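PDB 4KCT: pyruvate kinase 1 from Trypanosoma brucei brucei, which catalyses the final step of glycolysis, phosphoryl transfer from phosphoenolpyruvate to ADP giving pyruvate and ATP, and also has an intrinsic oxaloacetate decarboxylase activity. Local coordinates for residues F102-D113 with T121-L132; L132-G140 with R152-L162. All blocks are in the same frame, centred on the assembly; numbering follows the deposited sequence.

Contact 1 of 2, residues F102-D113 with T121-L132; sequences FAPGDIVCVTTD and TKEKFYIDYPQL
Cys-109 and Lys-124 pair at the parallel edge of the B domain, the small beta-barrel domain that pyruvate kinases carry beside their TIM barrel. Strands 107-111 and 124-126 run side by side here. Four backbone hydrogen bonds zip them together. Cys-109 N donates to Glu-123 O and Thr-111 N to Phe-125 O (2.9 Å). In return Cys-109 O takes the N-H of Phe-125, and Thr-111 O that of Ile-127 (2.9 Å).

The apolar contacts gather around Phe-125. With CG between the backbone N and the carbonyl carbon (chi1 70°), its ring lies back alongside Val-110. Val-110 CG1 rests over one ring face, 4.0 Å from the centroid, a CH-pi contact. Val-108 CG2 reaches Phe-125 CD2 at 3.7 Å. The ring of Phe-102 meets Phe-125 obliquely, CZ to CE2 at 3.9 Å. On the other face of the strands, Lys-124 passes its CE by Thr-111 CB, and its amine makes a cation-pi contact with Tyr-116.

Polar links lie at the two ends. Asp-106 OD2 forms a long salt bridge with Lys-122 NZ (3.8 Å) and also accepts from Ala-103 N. One water donates to both Ile-107 O and Lys-122 O. At the far end another water donates to Pro-130 O and weakly accepts from Thr-112 OG1. Packing there is close: Thr-112 CG2 presses on Leu-132 CB at 3.4 Å.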
loop_
_atom_site.group_PDB
_atom_site.type_symbol
_atom_site.label_atom_id
_atom_site.label_comp_id
_atom_site.label_asym_id
_atom_site.label_seq_id
_atom_site.Cartn_x
_atom_site.Cartn_y
_atom_site.Cartn_z
ATOM N N PHE A 102 -14.249 52.251 -21.847
ATOM C CA PHE A 102 -15.006 52.121 -20.602
ATOM C C PHE A 102 -14.086 52.315 -19.410
ATOM O O PHE A 102 -12.900 51.967 -19.465
ATOM C CB PHE A 102 -15.662 50.740 -20.502
ATOM C CG PHE A 102 -16.664 50.457 -21.596
ATOM C CD1 PHE A 102 -18.011 50.725 -21.405
ATOM C CD2 PHE A 102 -16.261 49.866 -22.792
ATOM C CE1 PHE A 102 -18.937 50.441 -22.394
ATOM C CE2 PHE A 102 -17.182 49.568 -23.779
ATOM C CZ PHE A 102 -18.527 49.856 -23.578
ATOM N N ALA A 103 -14.662 52.779 -18.305
ATOM C CA ALA A 103 -13.931 52.923 -17.053
ATOM C C ALA A 103 -14.669 52.164 -15.955
ATOM O O ALA A 103 -15.878 51.952 -16.054
ATOM C CB ALA A 103 -13.802 54.404 -16.688
ATOM N N PRO A 104 -13.938 51.727 -14.913
ATOM C CA PRO A 104 -14.598 51.056 -13.782
ATOM C C PRO A 104 -15.800 51.854 -13.306
ATOM O O PRO A 104 -15.752 53.090 -13.274
ATOM C CB PRO A 104 -13.507 51.043 -12.689
ATOM C CG PRO A 104 -12.220 51.274 -13.417
ATOM C CD PRO A 104 -12.562 52.147 -14.584
ATOM N N GLY A 105 -16.884 51.162 -12.982
ATOM C CA GLY A 105 -18.085 51.817 -12.469
ATOM C C GLY A 105 -19.049 52.268 -13.557
ATOM O O GLY A 105 -20.209 52.544 -13.279
ATOM N N ASP A 106 -18.586 52.332 -14.802
ATOM C CA ASP A 106 -19.496 52.590 -15.924
ATOM C C ASP A 106 -20.614 51.550 -15.926
ATOM O O ASP A 106 -20.378 50.362 -15.667
ATOM C CB ASP A 106 -18.752 52.540 -17.269
ATOM C CG ASP A 106 -17.966 53.806 -17.554
ATOM O OD1 ASP A 106 -18.054 54.750 -16.744
ATOM O OD2 ASP A 106 -17.222 53.836 -18.565
ATOM N N ILE A 107 -21.826 52.008 -16.190
ATOM C CA ILE A 107 -22.985 51.131 -16.267
ATOM C C ILE A 107 -23.392 51.032 -17.736
ATOM O O ILE A 107 -23.546 52.057 -18.409
ATOM C CB ILE A 107 -24.153 51.689 -15.436
ATOM C CG1 ILE A 107 -23.782 51.739 -13.943
ATOM C CG2 ILE A 107 -25.430 50.887 -15.669
ATOM C CD1 ILE A 107 -23.516 50.379 -13.327
ATOM N N VAL A 108 -23.401 49.814 -18.269
ATOM C CA VAL A 108 -23.621 49.609 -19.702
ATOM C C VAL A 108 -24.688 48.530 -19.893
ATOM O O VAL A 108 -24.733 47.559 -19.138
ATOM C CB VAL A 108 -22.300 49.215 -20.424
ATOM C CG1 VAL A 108 -21.731 47.926 -19.849
ATOM C CG2 VAL A 108 -22.505 49.087 -21.932
ATOM N N CYS A 109 -25.637 48.781 -20.792
ATOM C CA CYS A 109 -26.604 47.777 -21.134
ATOM C C CYS A 109 -26.077 46.905 -22.272
ATOM O O CYS A 109 -25.478 47.414 -23.223
ATOM C CB CYS A 109 -27.953 48.418 -21.501
ATOM S SG CYS A 109 -28.921 48.905 -20.045
ATOM N N VAL A 110 -26.146 45.588 -22.087
ATOM C CA VAL A 110 -25.806 44.680 -23.152
ATOM C C VAL A 110 -27.077 44.023 -23.651
ATOM O O VAL A 110 -27.965 43.695 -22.865
ATOM C CB VAL A 110 -24.761 43.620 -22.716
ATOM C CG1 VAL A 110 -23.467 44.311 -22.311
ATOM C CG2 VAL A 110 -25.290 42.781 -21.555
ATOM N N THR A 111 -27.241 44.003 -24.963
ATOM C CA THR A 111 -28.517 43.572 -25.556
ATOM C C THR A 111 -28.314 42.489 -26.610
ATOM O O THR A 111 -27.251 42.424 -27.264
ATOM C CB THR A 111 -29.285 44.769 -26.170
ATOM O OG1 THR A 111 -30.558 44.329 -26.641
ATOM C CG2 THR A 111 -28.484 45.407 -27.340
ATOM N N THR A 112 -29.299 41.598 -26.740
ATOM C CA THR A 112 -29.301 40.622 -27.822
ATOM C C THR A 112 -30.272 41.078 -28.945
ATOM O O THR A 112 -30.529 40.346 -29.891
ATOM C CB THR A 112 -29.710 39.224 -27.303
ATOM O OG1 THR A 112 -31.014 39.303 -26.701
ATOM C CG2 THR A 112 -28.716 38.763 -26.236
ATOM N N ASP A 113 -30.794 42.296 -28.814
ATOM C CA ASP A 113 -31.597 42.935 -29.888
ATOM C C ASP A 113 -30.708 43.334 -31.060
ATOM O O ASP A 113 -29.916 44.243 -30.941
ATOM C CB ASP A 113 -32.305 44.176 -29.334
ATOM C CG ASP A 113 -33.309 44.787 -30.328
ATOM O OD1 ASP A 113 -33.267 44.462 -31.527
ATOM O OD2 ASP A 113 -34.096 45.632 -29.888
ATOM N N THR A 121 -22.482 51.687 -28.203
ATOM C CA THR A 121 -21.950 52.868 -27.548
ATOM C C THR A 121 -21.520 52.499 -26.131
ATOM O O THR A 121 -21.665 51.336 -25.707
ATOM C CB THR A 121 -22.998 53.990 -27.463
ATOM O OG1 THR A 121 -24.020 53.613 -26.539
ATOM C CG2 THR A 121 -23.610 54.260 -28.820
ATOM N N LYS A 122 -20.976 53.481 -25.412
ATOM C CA LYS A 122 -20.715 53.350 -23.974
ATOM C C LYS A 122 -21.985 52.962 -23.208
ATOM O O LYS A 122 -21.904 52.362 -22.148
ATOM C CB LYS A 122 -20.188 54.673 -23.427
ATOM C CG LYS A 122 -19.104 54.540 -22.382
ATOM C CD LYS A 122 -18.326 55.837 -22.255
ATOM C CE LYS A 122 -17.545 55.885 -20.954
ATOM N NZ LYS A 122 -17.637 57.229 -20.314
ATOM N N GLU A 123 -23.149 53.344 -23.735
ATOM C CA GLU A 123 -24.430 53.139 -23.028
ATOM C C GLU A 123 -24.993 51.743 -23.267
ATOM O O GLU A 123 -25.770 51.230 -22.458
ATOM C CB GLU A 123 -25.478 54.165 -23.495
ATOM C CG GLU A 123 -25.484 55.480 -22.716
ATOM C CD GLU A 123 -24.255 56.335 -23.000
ATOM O OE1 GLU A 123 -23.582 56.743 -22.031
ATOM O OE2 GLU A 123 -23.945 56.581 -24.191
ATOM N N LYS A 124 -24.795 51.239 -24.479
ATOM C CA LYS A 124 -25.478 50.032 -24.905
ATOM C C LYS A 124 -24.801 49.410 -26.102
ATOM O O LYS A 124 -24.425 50.105 -27.047
ATOM C CB LYS A 124 -26.928 50.343 -25.235
ATOM C CG LYS A 124 -27.722 49.154 -25.717
ATOM C CD LYS A 124 -29.160 49.592 -25.918
ATOM C CE LYS A 124 -30.135 48.515 -25.532
ATOM N NZ LYS A 124 -31.494 49.095 -25.362
ATOM N N PHE A 125 -24.554 48.109 -26.032
ATOM C CA PHE A 125 -24.007 47.412 -27.184
ATOM C C PHE A 125 -24.505 45.976 -27.283
ATOM O O PHE A 125 -25.116 45.441 -26.345
ATOM C CB PHE A 125 -22.461 47.484 -27.208
ATOM C CG PHE A 125 -21.786 46.680 -26.123
ATOM C CD1 PHE A 125 -21.571 45.317 -26.276
ATOM C CD2 PHE A 125 -21.307 47.310 -24.970
ATOM C CE1 PHE A 125 -20.887 44.581 -25.300
ATOM C CE2 PHE A 125 -20.611 46.597 -24.000
ATOM C CZ PHE A 125 -20.422 45.220 -24.146
ATOM N N TYR A 126 -24.275 45.378 -28.439
ATOM C CA TYR A 126 -24.945 44.162 -28.830
ATOM C C TYR A 126 -24.004 42.962 -28.557
ATOM O O TYR A 126 -22.783 43.061 -28.754
ATOM C CB TYR A 126 -25.266 44.245 -30.322
ATOM C CG TYR A 126 -25.719 42.953 -30.947
ATOM C CD1 TYR A 126 -27.020 42.495 -30.764
ATOM C CD2 TYR A 126 -24.895 42.265 -31.856
ATOM C CE1 TYR A 126 -27.461 41.336 -31.379
ATOM C CE2 TYR A 126 -25.359 41.147 -32.538
ATOM C CZ TYR A 126 -26.631 40.674 -32.271
ATOM O OH TYR A 126 -27.099 39.571 -32.921
ATOM N N ILE A 127 -24.586 41.836 -28.147
ATOM C CA ILE A 127 -23.857 40.553 -28.096
ATOM C C ILE A 127 -24.678 39.515 -28.865
ATOM O O ILE A 127 -25.906 39.489 -28.743
ATOM C CB ILE A 127 -23.641 40.117 -26.624
ATOM C CG1 ILE A 127 -22.583 41.005 -25.968
ATOM C CG2 ILE A 127 -23.218 38.654 -26.533
ATOM C CD1 ILE A 127 -22.435 40.767 -24.465
ATOM N N ASP A 128 -24.027 38.773 -29.767
ATOM C CA ASP A 128 -24.745 37.994 -30.787
ATOM C C ASP A 128 -25.141 36.586 -30.315
ATOM O O ASP A 128 -25.213 35.672 -31.115
ATOM C CB ASP A 128 -23.935 37.910 -32.094
ATOM C CG ASP A 128 -22.629 37.078 -31.942
ATOM O OD1 ASP A 128 -22.437 36.400 -30.911
ATOM O OD2 ASP A 128 -21.812 37.088 -32.869
ATOM N N TYR A 129 -25.479 36.445 -29.039
ATOM C CA TYR A 129 -25.971 35.161 -28.494
ATOM C C TYR A 129 -27.374 35.320 -27.907
ATOM O O TYR A 129 -27.527 35.963 -26.885
ATOM C CB TYR A 129 -25.013 34.663 -27.387
ATOM C CG TYR A 129 -25.403 33.345 -26.793
ATOM C CD1 TYR A 129 -25.428 32.195 -27.575
ATOM C CD2 TYR A 129 -25.850 33.255 -25.474
ATOM C CE1 TYR A 129 -25.840 30.992 -27.052
ATOM C CE2 TYR A 129 -26.262 32.034 -24.933
ATOM C CZ TYR A 129 -26.220 30.911 -25.720
ATOM O OH TYR A 129 -26.627 29.711 -25.232
ATOM N N PRO A 130 -28.414 34.790 -28.606
ATOM C CA PRO A 130 -29.810 35.147 -28.299
ATOM C C PRO A 130 -30.277 34.692 -26.943
ATOM O O PRO A 130 -31.106 35.341 -26.344
ATOM C CB PRO A 130 -30.612 34.424 -29.390
ATOM C CG PRO A 130 -29.679 34.350 -30.550
ATOM C CD PRO A 130 -28.273 34.281 -29.989
ATOM N N GLN A 131 -29.690 33.617 -26.421
ATOM C CA GLN A 131 -30.061 33.121 -25.097
ATOM C C GLN A 131 -29.350 33.827 -23.941
ATOM O O GLN A 131 -29.362 33.335 -22.813
ATOM C CB GLN A 131 -29.829 31.622 -25.017
ATOM C CG GLN A 131 -30.799 30.817 -25.876
ATOM C CD GLN A 131 -32.192 30.845 -25.302
ATOM O OE1 GLN A 131 -32.372 30.781 -24.079
ATOM N NE2 GLN A 131 -33.181 31.076 -26.162
ATOM N N LEU A 132 -28.702 34.957 -24.221
ATOM C CA LEU A 132 -27.853 35.603 -23.207
ATOM C C LEU A 132 -28.574 35.792 -21.849
ATOM O O LEU A 132 -28.005 35.515 -20.796
ATOM C CB LEU A 132 -27.319 36.951 -23.712
ATOM C CG LEU A 132 -26.479 37.764 -22.723
ATOM C CD1 LEU A 132 -25.141 37.079 -22.500
ATOM C CD2 LEU A 132 -26.272 39.181 -23.233
HETATM O O HOH W 1 -21.334 53.248 -19.508
HETATM O O HOH W 2 -28.055 38.059 -30.015
HETATM O O HOH W 3 -31.316 37.204 -24.164
#

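Contact 2 of 2, residues L132-G140 with R152-L162; sequences LTNAVRPGG and RVVSKEDDRTL
Val-136 and Leu-162 lie in the tight part of this contact. Here the short helix 132-135 and the turn after it pack on strands 149-158 and 161-166 of the B domain. Val-136 CG1 meets Leu-162 CD1 at 3.4 Å, closer than two carbons usually come. The two side chains cross at a slant. The other branch, Val-136 CG2, meets Val-153 CG2 tip to tip at 3.6 Å. Leu-162 CD1 also touches Leu-132 CG. Leu-162 also touches Val-110 on the adjacent strand 107-111.

Thr-133 is buried and belongs to this tight part. Its methyl CG2 lies against Leu-162 CD2 at 3.9 Å. With chi1 at 62°, its hydroxyl faces the 158-161 turn, and OG1 donates to Asp-159 O (2.7 Å) from above the carbonyl plane. A water accepts from Thr-133 N and donates to Asp-159 O. Within that turn Asp-158 OD1 accepts from Arg-160 N, an Asx turn, and from the hydroxyl of Thr-161.

The exposed side is looser. The aliphatic part of Lys-156 passes Thr-133, CD to CB at 3.9 Å, and Asp-159 offers mainly its backbone. Pro-138 and Gly-139 are exposed in the type II turn 137-140. Pro-138 lays its CB near Val-154 O. The backbone ties this turn down: Gly-139 N donates to Val-153 O (2.7 Å), and Val-153 N to Gly-140 O (2.9 Å). Both bonds are almost straight, at 174° and 176°.

The chemistry implies two kinds of hold. Methyl packing fills the middle, while the main-chain carbonyls of Val-153, Gly-140 and Asp-159 take N-H and hydroxyl donors at the two ends.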
loop_
_atom_site.group_PDB
_atom_site.type_symbol
_atom_site.label_atom_id
_atom_site.label_comp_id
_atom_site.label_asym_id
_atom_site.label_seq_id
_atom_site.Cartn_x
_atom_site.Cartn_y
_atom_site.Cartn_z
ATOM N N LEU A 132 -28.702 34.957 -24.221
ATOM C CA LEU A 132 -27.853 35.603 -23.207
ATOM C C LEU A 132 -28.574 35.792 -21.849
ATOM O O LEU A 132 -28.005 35.515 -20.796
ATOM C CB LEU A 132 -27.319 36.951 -23.712
ATOM C CG LEU A 132 -26.479 37.764 -22.723
ATOM C CD1 LEU A 132 -25.141 37.079 -22.500
ATOM C CD2 LEU A 132 -26.272 39.181 -23.233
ATOM N N THR A 133 -29.825 36.254 -21.871
ATOM C CA THR A 133 -30.505 36.599 -20.608
ATOM C C THR A 133 -31.004 35.380 -19.862
ATOM O O THR A 133 -31.394 35.485 -18.712
ATOM C CB THR A 133 -31.692 37.570 -20.806
ATOM O OG1 THR A 133 -32.676 36.952 -21.643
ATOM C CG2 THR A 133 -31.234 38.873 -21.438
ATOM N N ASN A 134 -30.977 34.219 -20.507
ATOM C CA ASN A 134 -31.154 32.957 -19.789
ATOM C C ASN A 134 -29.861 32.387 -19.261
ATOM O O ASN A 134 -29.873 31.617 -18.327
ATOM C CB ASN A 134 -31.839 31.917 -20.669
ATOM C CG ASN A 134 -33.244 32.309 -21.020
ATOM O OD1 ASN A 134 -33.911 32.976 -20.237
ATOM N ND2 ASN A 134 -33.660 32.004 -22.243
ATOM N N ALA A 135 -28.762 32.667 -19.947
ATOM C CA ALA A 135 -27.486 32.032 -19.629
ATOM C C ALA A 135 -26.846 32.657 -18.397
ATOM O O ALA A 135 -26.226 31.965 -17.610
ATOM C CB ALA A 135 -26.541 32.119 -20.811
ATOM N N VAL A 136 -26.898 33.985 -18.297
ATOM C CA VAL A 136 -26.220 34.684 -17.209
ATOM C C VAL A 136 -27.193 35.450 -16.315
ATOM O O VAL A 136 -28.062 36.171 -16.798
ATOM C CB VAL A 136 -25.077 35.610 -17.711
ATOM C CG1 VAL A 136 -25.616 36.702 -18.594
ATOM C CG2 VAL A 136 -24.336 36.223 -16.531
ATOM N N ARG A 137 -27.009 35.302 -15.007
ATOM C CA ARG A 137 -27.929 35.826 -14.009
ATOM C C ARG A 137 -27.283 37.030 -13.302
ATOM O O ARG A 137 -26.049 37.149 -13.270
ATOM C CB ARG A 137 -28.239 34.734 -12.974
ATOM C CG ARG A 137 -29.458 33.878 -13.290
ATOM C CD ARG A 137 -29.681 33.754 -14.784
ATOM N NE ARG A 137 -30.320 32.489 -15.139
ATOM C CZ ARG A 137 -31.617 32.352 -15.397
ATOM N NH1 ARG A 137 -32.108 31.164 -15.721
ATOM N NH2 ARG A 137 -32.424 33.405 -15.343
ATOM N N PRO A 138 -28.112 37.913 -12.706
ATOM C CA PRO A 138 -27.572 39.017 -11.916
ATOM C C PRO A 138 -26.501 38.515 -10.943
ATOM O O PRO A 138 -26.654 37.442 -10.368
ATOM C CB PRO A 138 -28.798 39.519 -11.148
ATOM C CG PRO A 138 -29.942 39.205 -12.050
ATOM C CD PRO A 138 -29.589 37.890 -12.689
ATOM N N GLY A 139 -25.372 39.219 -10.879
ATOM C CA GLY A 139 -24.245 38.793 -10.049
ATOM C C GLY A 139 -23.230 37.967 -10.814
ATOM O O GLY A 139 -22.094 37.817 -10.376
ATOM N N GLY A 140 -23.637 37.418 -11.956
ATOM C CA GLY A 140 -22.699 36.705 -12.830
ATOM C C GLY A 140 -21.795 37.654 -13.609
ATOM O O GLY A 140 -21.968 38.874 -13.570
ATOM N N ARG A 152 -19.878 42.871 -14.462
ATOM C CA ARG A 152 -20.777 42.189 -13.550
ATOM C C ARG A 152 -22.196 42.504 -13.940
ATOM O O ARG A 152 -22.548 43.669 -14.118
ATOM C CB ARG A 152 -20.534 42.657 -12.111
ATOM C CG ARG A 152 -21.500 42.034 -11.102
ATOM C CD ARG A 152 -21.114 42.388 -9.667
ATOM N NE ARG A 152 -20.696 43.784 -9.541
ATOM C CZ ARG A 152 -21.514 44.791 -9.251
ATOM N NH1 ARG A 152 -21.047 46.031 -9.194
ATOM N NH2 ARG A 152 -22.796 44.559 -9.014
ATOM N N VAL A 153 -23.024 41.478 -14.064
ATOM C CA VAL A 153 -24.414 41.693 -14.431
ATOM C C VAL A 153 -25.170 42.199 -13.202
ATOM O O VAL A 153 -25.168 41.546 -12.160
ATOM C CB VAL A 153 -25.080 40.391 -14.901
ATOM C CG1 VAL A 153 -26.567 40.627 -15.163
ATOM C CG2 VAL A 153 -24.378 39.848 -16.150
ATOM N N VAL A 154 -25.765 43.384 -13.312
ATOM C CA VAL A 154 -26.470 43.995 -12.187
ATOM C C VAL A 154 -27.920 43.546 -12.161
ATOM O O VAL A 154 -28.429 43.124 -11.126
ATOM C CB VAL A 154 -26.435 45.537 -12.241
ATOM C CG1 VAL A 154 -27.143 46.112 -11.025
ATOM C CG2 VAL A 154 -25.000 46.049 -12.317
ATOM N N SER A 155 -28.598 43.653 -13.296
ATOM C CA SER A 155 -30.009 43.290 -13.351
ATOM C C SER A 155 -30.437 42.943 -14.768
ATOM O O SER A 155 -29.785 43.327 -15.745
ATOM C CB SER A 155 -30.876 44.425 -12.808
ATOM O OG SER A 155 -30.686 45.592 -13.571
ATOM N N LYS A 156 -31.510 42.180 -14.873
ATOM C CA LYS A 156 -32.146 41.941 -16.151
ATOM C C LYS A 156 -33.231 42.985 -16.407
ATOM O O LYS A 156 -34.160 43.097 -15.627
ATOM C CB LYS A 156 -32.760 40.550 -16.162
ATOM C CG LYS A 156 -33.600 40.274 -17.396
ATOM C CD LYS A 156 -33.668 38.790 -17.670
ATOM C CE LYS A 156 -35.093 38.339 -17.877
ATOM N NZ LYS A 156 -35.114 36.876 -18.129
ATOM N N GLU A 157 -33.101 43.754 -17.490
ATOM C CA GLU A 157 -34.054 44.846 -17.793
ATOM C C GLU A 157 -35.305 44.374 -18.536
ATOM O O GLU A 157 -36.412 44.845 -18.263
ATOM C CB GLU A 157 -33.376 45.959 -18.584
ATOM C CG GLU A 157 -32.203 46.599 -17.859
ATOM C CD GLU A 157 -32.602 47.166 -16.502
ATOM O OE1 GLU A 157 -32.355 46.491 -15.469
ATOM O OE2 GLU A 157 -33.229 48.249 -16.474
ATOM N N ASP A 158 -35.104 43.538 -19.552
ATOM C CA ASP A 158 -36.205 42.839 -20.239
ATOM C C ASP A 158 -35.617 41.567 -20.836
ATOM O O ASP A 158 -34.500 41.191 -20.484
ATOM C CB ASP A 158 -36.831 43.724 -21.320
ATOM C CG ASP A 158 -35.811 44.231 -22.336
ATOM O OD1 ASP A 158 -34.932 43.452 -22.780
ATOM O OD2 ASP A 158 -35.927 45.394 -22.744
ATOM N N ASP A 159 -36.382 40.833 -21.633
ATOM C CA ASP A 159 -35.922 39.488 -22.002
ATOM C C ASP A 159 -34.751 39.520 -22.981
ATOM O O ASP A 159 -34.139 38.492 -23.253
ATOM C CB ASP A 159 -37.062 38.608 -22.540
ATOM C CG ASP A 159 -37.671 39.164 -23.785
ATOM O OD1 ASP A 159 -37.603 40.402 -23.955
ATOM O OD2 ASP A 159 -38.244 38.380 -24.584
ATOM N N ARG A 160 -34.369 40.712 -23.423
ATOM C CA ARG A 160 -33.201 40.835 -24.293
ATOM C C ARG A 160 -32.073 41.751 -23.790
ATOM O O ARG A 160 -31.149 42.056 -24.543
ATOM C CB ARG A 160 -33.635 41.259 -25.690
ATOM C CG ARG A 160 -34.716 40.353 -26.264
ATOM C CD ARG A 160 -34.448 40.073 -27.723
ATOM N NE ARG A 160 -34.942 41.168 -28.520
ATOM C CZ ARG A 160 -35.018 41.154 -29.845
ATOM N NH1 ARG A 160 -35.560 42.177 -30.462
ATOM N NH2 ARG A 160 -34.513 40.134 -30.552
ATOM N N THR A 161 -32.150 42.201 -22.540
ATOM C CA THR A 161 -31.252 43.273 -22.087
ATOM C C THR A 161 -30.800 43.109 -20.640
ATOM O O THR A 161 -31.617 42.941 -19.730
ATOM C CB THR A 161 -31.899 44.662 -22.269
ATOM O OG1 THR A 161 -32.573 44.701 -23.531
ATOM C CG2 THR A 161 -30.823 45.782 -22.210
ATOM N N LEU A 162 -29.493 43.160 -20.442
ATOM C CA LEU A 162 -28.912 43.146 -19.116
ATOM C C LEU A 162 -28.239 44.489 -18.843
ATOM O O LEU A 162 -27.579 45.060 -19.717
ATOM C CB LEU A 162 -27.884 42.012 -18.999
ATOM C CG LEU A 162 -28.446 40.613 -19.260
ATOM C CD1 LEU A 162 -27.320 39.582 -19.255
ATOM C CD2 LEU A 162 -29.495 40.266 -18.216
HETATM O O HOH W 3 -31.316 37.204 -24.164
#

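How the contacts relate
Both contacts reach one mixed sheet, in which strands 107-111 and 161-166 are neighbours. Probable backbone hydrogen bonds join the two contacts, from Val-110 N to Leu-162 O and from Thr-112 N to Arg-160 O. Their centres lie 10 Å apart, and each is about 35 Å from the centre of the chain. Both are partly buried. Contact 1 is strand against strand and rests on regular parallel pairing with an aromatic cluster. Contact 2 sets a short helix and a turn on two strands, with aliphatic packing, fewer backbone bonds and more exposed residues. Leu-132 serves both, and one water reaches Pro-130 in contact 1 and Asp-159 in contact 2.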